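Local coordinates for protein CysE, serine acetyltransferase (Brucella abortus, PDB 4HZD) that probably transfers the acetyl group of acetyl-coenzyme A to L-serine, the step that leads into cysteine biosynthesis, and binds coenzyme A in its left-handed beta-helical domain, at residues A[239-244]-A[251-256]; A[118-123]-A[164-169]; A[137-142]-A[154-159]; A[17-22]-A[94-99]. All coordinates share one frame; numbering follows the deposited sequence.

Contact 1: residues A[239-244]-A[251-256]. With COA (coenzyme A), chain C.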
# COMPACT_ATOMS: atom_id res chain seq x y z
N SER A 239 1.66 -21.31 43.72
CA SER A 239 2.40 -22.29 42.93
C SER A 239 1.64 -23.61 42.79
O SER A 239 0.97 -24.05 43.73
CB SER A 239 3.80 -22.55 43.47
OG SER A 239 4.66 -21.41 43.31
N VAL A 240 1.69 -24.23 41.62
CA VAL A 240 0.97 -25.47 41.37
C VAL A 240 1.99 -26.62 41.33
O VAL A 240 2.95 -26.53 40.59
CB VAL A 240 0.17 -25.39 40.05
CG1 VAL A 240 -0.49 -26.72 39.73
CG2 VAL A 240 -0.89 -24.27 40.10
N PRO A 241 1.79 -27.68 42.15
CA PRO A 241 2.73 -28.83 42.14
C PRO A 241 2.70 -29.59 40.81
O PRO A 241 1.78 -29.38 40.01
CB PRO A 241 2.21 -29.73 43.27
CG PRO A 241 0.82 -29.26 43.56
CD PRO A 241 0.74 -27.82 43.18
N HIS A 242 3.66 -30.47 40.58
CA HIS A 242 3.67 -31.22 39.33
C HIS A 242 2.50 -32.17 39.27
O HIS A 242 1.92 -32.51 40.30
CB HIS A 242 5.01 -31.94 39.12
CG HIS A 242 5.32 -32.96 40.19
ND1 HIS A 242 5.05 -34.27 40.04
CD2 HIS A 242 5.83 -32.80 41.48
CE1 HIS A 242 5.41 -34.93 41.16
NE2 HIS A 242 5.89 -34.03 42.04
N ASN A 243 2.11 -32.55 38.06
CA ASN A 243 1.18 -33.65 37.82
C ASN A 243 -0.21 -33.53 38.47
O ASN A 243 -0.79 -34.53 38.91
CB ASN A 243 1.84 -34.99 38.17
CG ASN A 243 2.92 -35.36 37.17
OD1 ASN A 243 4.11 -35.13 37.40
ND2 ASN A 243 2.50 -35.89 36.03
N VAL A 244 -0.75 -32.31 38.53
CA VAL A 244 -2.15 -32.09 38.93
C VAL A 244 -2.97 -31.25 37.93
O VAL A 244 -2.40 -30.50 37.11
CB VAL A 244 -2.25 -31.45 40.35
CG1 VAL A 244 -1.59 -32.34 41.40
CG2 VAL A 244 -1.61 -30.07 40.38
N ALA A 251 -7.97 -20.88 41.77
CA ALA A 251 -7.75 -22.26 41.35
C ALA A 251 -7.50 -23.17 42.56
O ALA A 251 -6.86 -22.75 43.53
CB ALA A 251 -6.58 -22.36 40.38
N ARG A 252 -7.99 -24.40 42.46
CA ARG A 252 -7.78 -25.45 43.47
C ARG A 252 -7.50 -26.71 42.71
O ARG A 252 -8.02 -26.89 41.60
CB ARG A 252 -9.06 -25.69 44.26
CG ARG A 252 -9.64 -24.48 44.93
CD ARG A 252 -8.84 -24.11 46.16
NE ARG A 252 -9.56 -23.08 46.89
CZ ARG A 252 -8.99 -22.06 47.51
NH1 ARG A 252 -7.68 -21.91 47.47
NH2 ARG A 252 -9.74 -21.17 48.12
N ILE A 253 -6.70 -27.59 43.31
CA ILE A 253 -6.41 -28.89 42.72
C ILE A 253 -7.71 -29.69 42.61
O ILE A 253 -8.46 -29.81 43.58
CB ILE A 253 -5.33 -29.67 43.50
CG1 ILE A 253 -4.01 -28.91 43.43
CG2 ILE A 253 -5.18 -31.07 42.92
CD1 ILE A 253 -3.05 -29.20 44.55
N ILE A 254 -7.99 -30.18 41.42
CA ILE A 254 -9.22 -30.91 41.18
C ILE A 254 -8.89 -32.35 40.82
O ILE A 254 -9.79 -33.16 40.64
CB ILE A 254 -10.15 -30.27 40.09
CG1 ILE A 254 -9.42 -30.09 38.75
CG2 ILE A 254 -10.73 -28.93 40.52
CD1 ILE A 254 -9.74 -31.17 37.77
N GLY A 255 -7.61 -32.66 40.71
CA GLY A 255 -7.22 -34.01 40.37
C GLY A 255 -5.77 -34.20 40.00
O GLY A 255 -4.96 -33.28 40.07
N GLU A 256 -5.45 -35.41 39.57
CA GLU A 256 -4.09 -35.82 39.29
C GLU A 256 -3.94 -36.01 37.79
O GLU A 256 -4.87 -36.42 37.12
CB GLU A 256 -3.84 -37.15 39.99
CG GLU A 256 -2.40 -37.46 40.30
CD GLU A 256 -2.28 -38.78 41.04
OE1 GLU A 256 -2.74 -38.84 42.20
OE2 GLU A 256 -1.73 -39.76 40.47
N1A COA C . -13.66 -24.56 35.84
C2A COA C . -14.17 -24.94 37.03
N3A COA C . -14.24 -26.23 37.42
C4A COA C . -13.82 -27.24 36.60
C5A COA C . -13.27 -26.90 35.28
C6A COA C . -13.20 -25.46 34.93
N6A COA C . -12.71 -25.04 33.73
N7A COA C . -12.94 -28.08 34.70
C8A COA C . -13.25 -29.08 35.57
N9A COA C . -13.78 -28.57 36.70
C1B COA C . -14.26 -29.30 37.90
C2B COA C . -15.54 -30.07 37.63
O2B COA C . -16.69 -29.23 37.75
C3B COA C . -15.50 -31.14 38.70
O3B COA C . -16.09 -30.66 39.92
P3B COA C . -17.11 -31.56 40.82
O7A COA C . -16.34 -32.87 40.97
O8A COA C . -18.38 -31.66 40.00
O9A COA C . -17.30 -30.78 42.10
C4B COA C . -14.00 -31.41 38.89
O4B COA C . -13.31 -30.25 38.39
C5B COA C . -13.52 -32.64 38.13
O5B COA C . -13.71 -32.44 36.73
P1A COA C . -12.99 -33.35 35.61
O1A COA C . -13.57 -32.94 34.27
O2A COA C . -13.06 -34.80 36.05
O3A COA C . -11.44 -32.86 35.71
P2A COA C . -10.37 -32.91 34.50
O4A COA C . -10.69 -34.11 33.64
O5A COA C . -8.98 -32.76 35.07
O6A COA C . -10.72 -31.56 33.66
CBP COA C . -9.68 -29.76 32.31
CCP COA C . -10.08 -31.23 32.41
CDP COA C . -9.95 -29.05 33.63
CEP COA C . -8.18 -29.72 32.02
CAP COA C . -10.50 -29.11 31.16
OAP COA C . -11.93 -29.27 31.35
C9P COA C . -10.22 -27.64 30.91
O9P COA C . -10.99 -26.77 31.30
N8P COA C . -9.09 -27.38 30.24
C7P COA C . -8.96 -26.32 29.26
C6P COA C . -9.36 -26.75 27.85
C5P COA C . -9.56 -25.52 26.99
O5P COA C . -9.26 -24.42 27.41
N4P COA C . -10.10 -25.76 25.78
C3P COA C . -10.57 -24.75 24.84
C2P COA C . -10.69 -25.33 23.43
S1P COA C . -10.80 -23.98 22.24
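Val-244 and Glu-256 pair in antiparallel fashion, although the sheet they extend otherwise runs parallel, and their partnership adjoins a classic beta bulge in which Ile-254 and Gly-255 both face Thr-245. The pair is of the non-hydrogen-bonded kind, with CA of Val-244 and CA of Glu-256 4.2 Å apart. Two carbon-to-oxygen approaches accompany it: CA of Val-244 lies close to O of Gly-255, at 3.3 Å, and CA of Glu-256 makes a CA-H...O contact of 3.6 Å with O of Asn-243. The apolar part centres on Ile-253. Its CG2, anti to the backbone N (chi1 of CG1 -64°), rests 3.9 Å from CB of Val-244, the two side chains crossing at a slant, while the end of Ile-253, CD1, meets the CG corner of the Pro-241 ring at 4.0 Å. Within the loop before strand 244-247, ND1 of His-242 donates to OD1 of Asn-243 over 2.9 Å; the bond is nearly straight (165°), lies in the imidazole plane and uses a carbonyl lone pair. The other end of that amide, ND2 of Asn-243, donates to O of Thr-257, so both ends are engaged. The Ile-254 side chain meets the cofactor: with CG1 lodged between N and the carbonyl carbon (chi1 56°), its CD1 comes within 3.2 Å of both O3A and O5A of coenzyme A, while CB and CG2 lie near the ribose oxygen O4B. A bulged antiparallel hairpin thus closes the last coil of the left-handed beta-helix and contributes Ile-254 to the coenzyme A pocket.

Contact 2: residues A[118-123]-A[164-169]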
# COMPACT_ATOMS: atom_id res chain seq x y z
N PHE A 118 1.67 -19.54 16.15
CA PHE A 118 2.99 -19.93 15.67
C PHE A 118 3.77 -18.69 15.17
O PHE A 118 4.96 -18.53 15.47
CB PHE A 118 2.87 -20.99 14.55
CG PHE A 118 4.17 -21.30 13.89
CD1 PHE A 118 5.08 -22.17 14.48
CD2 PHE A 118 4.50 -20.73 12.64
CE1 PHE A 118 6.29 -22.46 13.87
CE2 PHE A 118 5.71 -21.01 12.02
CZ PHE A 118 6.62 -21.87 12.64
N HIS A 119 3.11 -17.79 14.43
CA HIS A 119 3.77 -16.57 13.96
C HIS A 119 4.20 -15.71 15.14
O HIS A 119 5.32 -15.16 15.15
CB HIS A 119 2.85 -15.75 13.05
CG HIS A 119 2.38 -16.51 11.83
ND1 HIS A 119 1.16 -16.37 11.32
CD2 HIS A 119 3.01 -17.49 11.07
CE1 HIS A 119 1.01 -17.19 10.26
NE2 HIS A 119 2.16 -17.86 10.11
N ALA A 120 3.35 -15.61 16.17
CA ALA A 120 3.76 -14.85 17.37
C ALA A 120 4.97 -15.44 18.07
O ALA A 120 5.78 -14.71 18.63
CB ALA A 120 2.62 -14.70 18.34
N ILE A 121 5.05 -16.75 18.15
CA ILE A 121 6.15 -17.34 18.90
C ILE A 121 7.50 -16.94 18.28
O ILE A 121 8.44 -16.52 19.00
CB ILE A 121 6.05 -18.87 18.98
CG1 ILE A 121 4.95 -19.30 19.95
CG2 ILE A 121 7.34 -19.49 19.49
CD1 ILE A 121 4.50 -20.72 19.67
N GLN A 122 7.60 -17.08 16.97
CA GLN A 122 8.86 -16.77 16.26
C GLN A 122 9.13 -15.27 16.27
O GLN A 122 10.29 -14.83 16.38
CB GLN A 122 8.87 -17.35 14.84
CG GLN A 122 8.29 -18.75 14.71
CD GLN A 122 8.83 -19.73 15.77
OE1 GLN A 122 9.96 -19.59 16.26
NE2 GLN A 122 8.04 -20.74 16.09
N THR A 123 8.07 -14.47 16.23
CA THR A 123 8.22 -13.02 16.35
C THR A 123 8.80 -12.70 17.71
O THR A 123 9.75 -11.93 17.79
CB THR A 123 6.90 -12.23 16.14
OG1 THR A 123 6.37 -12.53 14.85
CG2 THR A 123 7.16 -10.73 16.21
N LEU A 164 6.61 -25.10 21.73
CA LEU A 164 5.49 -24.34 22.30
C LEU A 164 4.31 -24.31 21.33
O LEU A 164 4.49 -24.01 20.15
CB LEU A 164 5.95 -22.93 22.62
CG LEU A 164 4.94 -21.94 23.22
CD1 LEU A 164 4.37 -22.44 24.55
CD2 LEU A 164 5.66 -20.60 23.40
N PHE A 165 3.14 -24.66 21.84
CA PHE A 165 1.90 -24.56 21.10
C PHE A 165 1.00 -23.45 21.67
O PHE A 165 0.55 -23.53 22.83
CB PHE A 165 1.23 -25.93 21.10
CG PHE A 165 -0.10 -25.98 20.41
CD1 PHE A 165 -0.32 -25.28 19.22
CD2 PHE A 165 -1.11 -26.78 20.91
CE1 PHE A 165 -1.56 -25.35 18.58
CE2 PHE A 165 -2.36 -26.85 20.29
CZ PHE A 165 -2.58 -26.14 19.12
N LEU A 166 0.78 -22.41 20.85
CA LEU A 166 -0.03 -21.25 21.21
C LEU A 166 -1.33 -21.33 20.42
O LEU A 166 -1.42 -20.87 19.25
CB LEU A 166 0.72 -19.97 20.83
CG LEU A 166 0.96 -18.92 21.90
CD1 LEU A 166 1.64 -19.51 23.14
CD2 LEU A 166 1.79 -17.74 21.33
N ASP A 167 -2.32 -21.97 21.02
CA ASP A 167 -3.47 -22.42 20.26
C ASP A 167 -4.47 -21.28 20.25
O ASP A 167 -4.88 -20.82 21.31
CB ASP A 167 -4.06 -23.69 20.93
CG ASP A 167 -5.26 -24.30 20.14
OD1 ASP A 167 -5.48 -23.97 18.96
OD2 ASP A 167 -5.98 -25.13 20.73
N HIS A 168 -4.86 -20.80 19.06
CA HIS A 168 -5.86 -19.68 18.91
C HIS A 168 -5.24 -18.34 19.23
O HIS A 168 -5.38 -17.42 18.44
CB HIS A 168 -7.16 -19.90 19.71
CG HIS A 168 -7.87 -21.18 19.36
ND1 HIS A 168 -8.28 -21.47 18.10
CD2 HIS A 168 -8.24 -22.29 20.15
CE1 HIS A 168 -8.87 -22.70 18.07
NE2 HIS A 168 -8.84 -23.20 19.32
N ALA A 169 -4.51 -18.27 20.36
CA ALA A 169 -3.63 -17.15 20.80
C ALA A 169 -4.25 -15.82 21.18
O ALA A 169 -3.66 -15.11 21.99
CB ALA A 169 -2.47 -16.93 19.79
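Ala-120 and Ile-121 are the residues by which helix 116-132 touches segment 164-169. Ala-120 comes first, its CB 4.3 Å from CD2 of Leu-166, a light apolar contact. Ile-121 then carries most of the interface. Its CG1 sits between two leucine methyls, 3.8 Å from CD2 of Leu-164 and equally far from CD2 of Leu-166, and its CD1 approaches O of Leu-164 at 3.3 Å. Placing CG1 anti to the carbonyl carbon (chi1 -74°) and extending CD1 beyond it (chi2 160°) sends the longer branch of Ile-121 across both leucines. All four touching residues are buried, and the two leucines also pack on Ile-186 of the adjoining strand. The contact therefore lays a helix of the N-terminal helical domain against the first coil of the left-handed beta-helix, whose strand 165-166 is outermost in its sheet within the chain. Further along the same helix, OE1 of Gln-122 receives a bond from Trp-87. Thr-123 closes the segment by turning back on its own helix: OG1 donates to O of His-119 over 2.8 Å, 40° above the carbonyl plane, while the backbone N of Thr-123 reaches that oxygen from the opposite face.

Contact 3: residues A[137-142]-A[154-159]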
# COMPACT_ATOMS: atom_id res chain seq x y z
N ASP A 137 14.51 -0.72 20.91
CA ASP A 137 13.45 -0.17 20.09
C ASP A 137 12.96 -1.15 19.07
O ASP A 137 11.76 -1.32 18.96
CB ASP A 137 13.79 1.18 19.49
CG ASP A 137 13.64 2.23 20.50
OD1 ASP A 137 12.51 2.74 20.65
OD2 ASP A 137 14.61 2.48 21.24
N PHE A 138 13.88 -1.82 18.37
CA PHE A 138 13.43 -2.82 17.42
C PHE A 138 12.56 -3.85 18.17
O PHE A 138 11.49 -4.24 17.71
CB PHE A 138 14.59 -3.49 16.70
CG PHE A 138 14.27 -3.88 15.26
CD1 PHE A 138 13.09 -4.58 14.95
CD2 PHE A 138 15.14 -3.55 14.23
CE1 PHE A 138 12.79 -4.93 13.65
CE2 PHE A 138 14.83 -3.88 12.92
CZ PHE A 138 13.67 -4.60 12.63
N ALA A 139 13.04 -4.29 19.32
CA ALA A 139 12.32 -5.31 20.08
C ALA A 139 10.91 -4.83 20.49
O ALA A 139 9.92 -5.56 20.31
CB ALA A 139 13.14 -5.76 21.29
N TYR A 140 10.80 -3.60 20.98
CA TYR A 140 9.50 -3.08 21.41
C TYR A 140 8.58 -2.90 20.20
O TYR A 140 7.36 -3.11 20.28
CB TYR A 140 9.62 -1.74 22.15
CG TYR A 140 10.30 -1.78 23.50
CD1 TYR A 140 10.18 -2.89 24.37
CD2 TYR A 140 11.07 -0.69 23.93
CE1 TYR A 140 10.83 -2.88 25.62
CE2 TYR A 140 11.70 -0.68 25.16
CZ TYR A 140 11.58 -1.77 26.00
OH TYR A 140 12.24 -1.71 27.22
N TYR A 141 9.18 -2.51 19.07
CA TYR A 141 8.41 -2.37 17.86
C TYR A 141 7.78 -3.70 17.46
O TYR A 141 6.62 -3.76 17.06
CB TYR A 141 9.24 -1.76 16.68
CG TYR A 141 8.37 -1.61 15.48
CD1 TYR A 141 7.51 -0.52 15.35
CD2 TYR A 141 8.32 -2.62 14.51
CE1 TYR A 141 6.67 -0.40 14.26
CE2 TYR A 141 7.46 -2.51 13.41
CZ TYR A 141 6.64 -1.40 13.30
OH TYR A 141 5.79 -1.25 12.24
N LEU A 142 8.56 -4.77 17.48
CA LEU A 142 8.01 -6.07 17.16
C LEU A 142 6.90 -6.51 18.17
O LEU A 142 5.82 -7.02 17.78
CB LEU A 142 9.16 -7.11 17.16
CG LEU A 142 10.11 -7.01 15.96
CD1 LEU A 142 11.35 -7.86 16.24
CD2 LEU A 142 9.39 -7.46 14.69
N ILE A 154 3.65 -10.08 24.22
CA ILE A 154 4.72 -10.83 24.90
C ILE A 154 5.91 -9.89 25.10
O ILE A 154 6.49 -9.38 24.12
CB ILE A 154 5.14 -12.07 24.09
CG1 ILE A 154 3.91 -12.93 23.75
CG2 ILE A 154 6.20 -12.87 24.84
CD1 ILE A 154 4.12 -14.11 22.81
N HIS A 155 6.27 -9.64 26.36
CA HIS A 155 7.43 -8.80 26.61
C HIS A 155 8.70 -9.44 26.07
O HIS A 155 8.91 -10.64 26.24
CB HIS A 155 7.59 -8.48 28.09
CG HIS A 155 8.58 -7.37 28.35
ND1 HIS A 155 9.92 -7.55 28.27
CD2 HIS A 155 8.38 -6.03 28.63
CE1 HIS A 155 10.53 -6.37 28.54
NE2 HIS A 155 9.59 -5.46 28.78
N PRO A 156 9.55 -8.66 25.37
CA PRO A 156 10.74 -9.28 24.75
C PRO A 156 11.72 -9.93 25.73
O PRO A 156 12.50 -10.74 25.29
CB PRO A 156 11.44 -8.12 24.01
CG PRO A 156 10.36 -7.10 23.78
CD PRO A 156 9.36 -7.26 24.90
N ALA A 157 11.65 -9.61 27.02
CA ALA A 157 12.54 -10.21 28.05
C ALA A 157 12.00 -11.53 28.54
O ALA A 157 12.70 -12.26 29.25
CB ALA A 157 12.73 -9.25 29.24
N ALA A 158 10.76 -11.85 28.16
CA ALA A 158 10.15 -13.14 28.51
C ALA A 158 11.00 -14.23 27.89
O ALA A 158 11.67 -14.00 26.89
CB ALA A 158 8.70 -13.25 28.03
N ARG A 159 11.00 -15.43 28.51
CA ARG A 159 11.75 -16.55 27.96
C ARG A 159 10.81 -17.68 27.58
O ARG A 159 10.02 -18.14 28.42
CB ARG A 159 12.85 -17.01 28.92
CG ARG A 159 13.88 -15.92 29.13
CD ARG A 159 15.28 -16.45 29.38
NE ARG A 159 15.61 -16.69 30.78
CZ ARG A 159 15.04 -16.13 31.85
NH1 ARG A 159 14.06 -15.25 31.73
NH2 ARG A 159 15.48 -16.48 33.06
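At the edge of the Tyr-140 ring, near its plane, lies NE2 of His-155, 4.3 Å from CE1 of Tyr-140, which is a van der Waals approach. The imidazole of His-155 has CD of its own neighbour Pro-156 over one face, 3.4 Å above the plane and displaced toward the rim. At an edge of the same ring, ND1 of His-155 accepts from N of Ala-157 over 3.0 Å; the bond is close to straight (165°) and its donor lies 14° out of the ring plane. Pro-156 carries the rest of the contact. Its CG lies 4.0 Å from CB of Ala-139 and 3.8 Å from O of Ala-139, and it also meets the Tyr-140 ring obliquely, 4.3 Å from CD1 of Tyr-140. The pyrrolidine thus packs against Ala-139 and Tyr-140 of helix 136-149. A type I beta turn from His-155 to Ala-158 presents the proline, closed by a backbone bond of 2.9 Å from N of Ala-158 to O of His-155. It forms a corner between strands 152-154 and 159-160 of the beta-helix. A third subunit joins the site: Tyr-105 of that subunit meets Tyr-140 edge-to-face, and O of Ala-104 of that subunit bonds to NE2 of His-155. Because ND1 accepts from a backbone N-H, NE2 of His-155 is left to donate to that carbonyl, consistent with a neutral imidazole protonated on NE2. The two bonds would fix the ring's rotation, linking the geometry of the turn to the subunit interface.

Contact 4: residues A[17-22]-A[94-99]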
# COMPACT_ATOMS: atom_id res chain seq x y z
N ASP A 17 14.66 -33.87 6.16
CA ASP A 17 13.80 -32.73 6.49
C ASP A 17 12.37 -33.01 6.05
O ASP A 17 11.85 -32.28 5.20
CB ASP A 17 14.33 -31.47 5.78
CG ASP A 17 13.86 -30.17 6.45
OD1 ASP A 17 13.03 -30.18 7.36
OD2 ASP A 17 14.34 -29.10 6.03
N PRO A 18 11.71 -34.05 6.62
CA PRO A 18 10.37 -34.36 6.11
C PRO A 18 9.36 -33.23 6.30
O PRO A 18 8.37 -33.18 5.55
CB PRO A 18 9.95 -35.60 6.93
CG PRO A 18 10.81 -35.56 8.14
CD PRO A 18 12.13 -35.02 7.65
N ILE A 19 9.60 -32.33 7.27
CA ILE A 19 8.66 -31.22 7.52
C ILE A 19 8.67 -30.28 6.31
O ILE A 19 7.62 -30.00 5.77
CB ILE A 19 8.91 -30.47 8.87
CG1 ILE A 19 8.58 -31.37 10.09
CG2 ILE A 19 8.05 -29.20 8.94
CD1 ILE A 19 9.17 -30.87 11.43
N TRP A 20 9.85 -29.84 5.88
CA TRP A 20 9.97 -28.96 4.68
C TRP A 20 9.47 -29.60 3.42
O TRP A 20 8.81 -28.95 2.58
CB TRP A 20 11.42 -28.56 4.51
CG TRP A 20 11.76 -27.65 3.34
CD1 TRP A 20 12.85 -27.77 2.49
CD2 TRP A 20 11.05 -26.43 2.89
NE1 TRP A 20 12.88 -26.74 1.58
CE2 TRP A 20 11.83 -25.90 1.76
CE3 TRP A 20 9.89 -25.75 3.30
CZ2 TRP A 20 11.45 -24.74 1.09
CZ3 TRP A 20 9.52 -24.59 2.62
CH2 TRP A 20 10.27 -24.10 1.52
N HIS A 21 9.81 -30.87 3.22
CA HIS A 21 9.38 -31.54 1.99
C HIS A 21 7.89 -31.70 1.94
O HIS A 21 7.30 -31.49 0.88
CB HIS A 21 10.10 -32.88 1.76
CG HIS A 21 11.59 -32.74 1.60
ND1 HIS A 21 12.47 -33.41 2.37
CD2 HIS A 21 12.34 -31.93 0.74
CE1 HIS A 21 13.73 -33.07 2.01
NE2 HIS A 21 13.65 -32.16 1.03
N SER A 22 7.26 -32.07 3.05
CA SER A 22 5.78 -32.15 3.04
C SER A 22 5.16 -30.78 2.78
O SER A 22 4.17 -30.68 2.06
CB SER A 22 5.20 -32.68 4.35
OG SER A 22 5.94 -33.79 4.77
N ASP A 94 8.42 -26.49 17.05
CA ASP A 94 7.19 -25.70 17.24
C ASP A 94 6.12 -26.09 16.23
O ASP A 94 4.93 -26.16 16.56
CB ASP A 94 7.48 -24.19 17.16
CG ASP A 94 8.21 -23.65 18.37
OD1 ASP A 94 8.34 -24.32 19.42
OD2 ASP A 94 8.68 -22.50 18.28
N ILE A 95 6.53 -26.34 14.98
CA ILE A 95 5.63 -26.83 13.94
C ILE A 95 5.10 -28.24 14.28
O ILE A 95 3.89 -28.51 14.18
CB ILE A 95 6.34 -26.84 12.55
CG1 ILE A 95 6.55 -25.42 12.01
CG2 ILE A 95 5.55 -27.68 11.54
CD1 ILE A 95 7.37 -25.42 10.72
N GLN A 96 6.03 -29.11 14.68
CA GLN A 96 5.68 -30.45 15.15
C GLN A 96 4.72 -30.45 16.35
O GLN A 96 3.82 -31.29 16.39
CB GLN A 96 6.95 -31.32 15.39
CG GLN A 96 6.65 -32.79 15.67
CD GLN A 96 6.30 -33.60 14.42
OE1 GLN A 96 6.79 -33.34 13.32
NE2 GLN A 96 5.43 -34.58 14.59
N ALA A 97 4.84 -29.48 17.26
CA ALA A 97 3.87 -29.31 18.36
C ALA A 97 2.44 -29.12 17.86
O ALA A 97 1.50 -29.73 18.39
CB ALA A 97 4.26 -28.16 19.28
N VAL A 98 2.27 -28.24 16.88
CA VAL A 98 0.92 -28.00 16.34
C VAL A 98 0.41 -29.28 15.71
O VAL A 98 -0.73 -29.67 15.93
CB VAL A 98 0.87 -26.87 15.27
CG1 VAL A 98 -0.55 -26.72 14.73
CG2 VAL A 98 1.33 -25.54 15.86
N TYR A 99 1.26 -29.89 14.90
CA TYR A 99 0.87 -31.07 14.14
C TYR A 99 0.41 -32.17 15.12
O TYR A 99 -0.64 -32.77 14.91
CB TYR A 99 2.02 -31.55 13.24
CG TYR A 99 1.65 -32.76 12.40
CD1 TYR A 99 0.88 -32.63 11.22
CD2 TYR A 99 2.04 -34.04 12.78
CE1 TYR A 99 0.53 -33.73 10.46
CE2 TYR A 99 1.71 -35.15 12.02
CZ TYR A 99 0.96 -35.00 10.86
OH TYR A 99 0.63 -36.12 10.14
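In both Ile-19 and Ile-95 the CG2 branch stands anti to the backbone N, with chi1 of -68° and -72° for the respective CG1 branches, and these two methyls are the ones that meet. CG2 of Ile-19 and CG2 of Ile-95 are 3.9 Å apart, and the side chains slide past one another in opposite directions. The longer branch of Ile-19 runs instead toward Gln-96, whose chain leaves extended and then bends at its second torsion (chi2 77°). That bend brings OE1 of Gln-96 to 3.9 Å from CD1 of Ile-19, an ordinary van der Waals approach. With CA of Ile-19 and CA of Gln-96 8.2 Å apart, the two segments meet through side chains alone. Asp-17 occupies the N-cap position of helix 18-33, and its carboxylate also forms a salt bridge with Arg-92. One turn on, OG of Ser-22 donates to O of Pro-18 over 2.6 Å, while N of Ser-22 reaches the same oxygen from the opposite face of its plane. The isoleucine and glutamine contacts join helix 18-33 to helix 87-101 within the N-terminal helical domain; Leu-51 of helix 51-63 touches both isoleucines, while Phe-108, Pro-111, Val-112 and Phe-118 pack around Ile-95.

Contacts 4, 2 and 3 touch in series, whereas contact 1 stands apart, its nearest atoms about 16 Å from those of contact 2. Contacts 4 and 2 touch through Asp-94, whose OD2 lies 2.9 Å from NE2 of Gln-122 and whose OD1 lies 3.0 Å from N of Leu-164, so one carboxylate reaches both segments of contact 2. Contact 3 is nested in the chain loop that contact 2 closes, and the two meet where CG2 of Thr-123 packs 4.2 Å from CD2 of Leu-142. Contacts 1 and 2 reach the same sheet, their centres about 25 Å apart, and one coenzyme A molecule spans them, from Ile-254 at its diphosphate to His-168 at its thiol end.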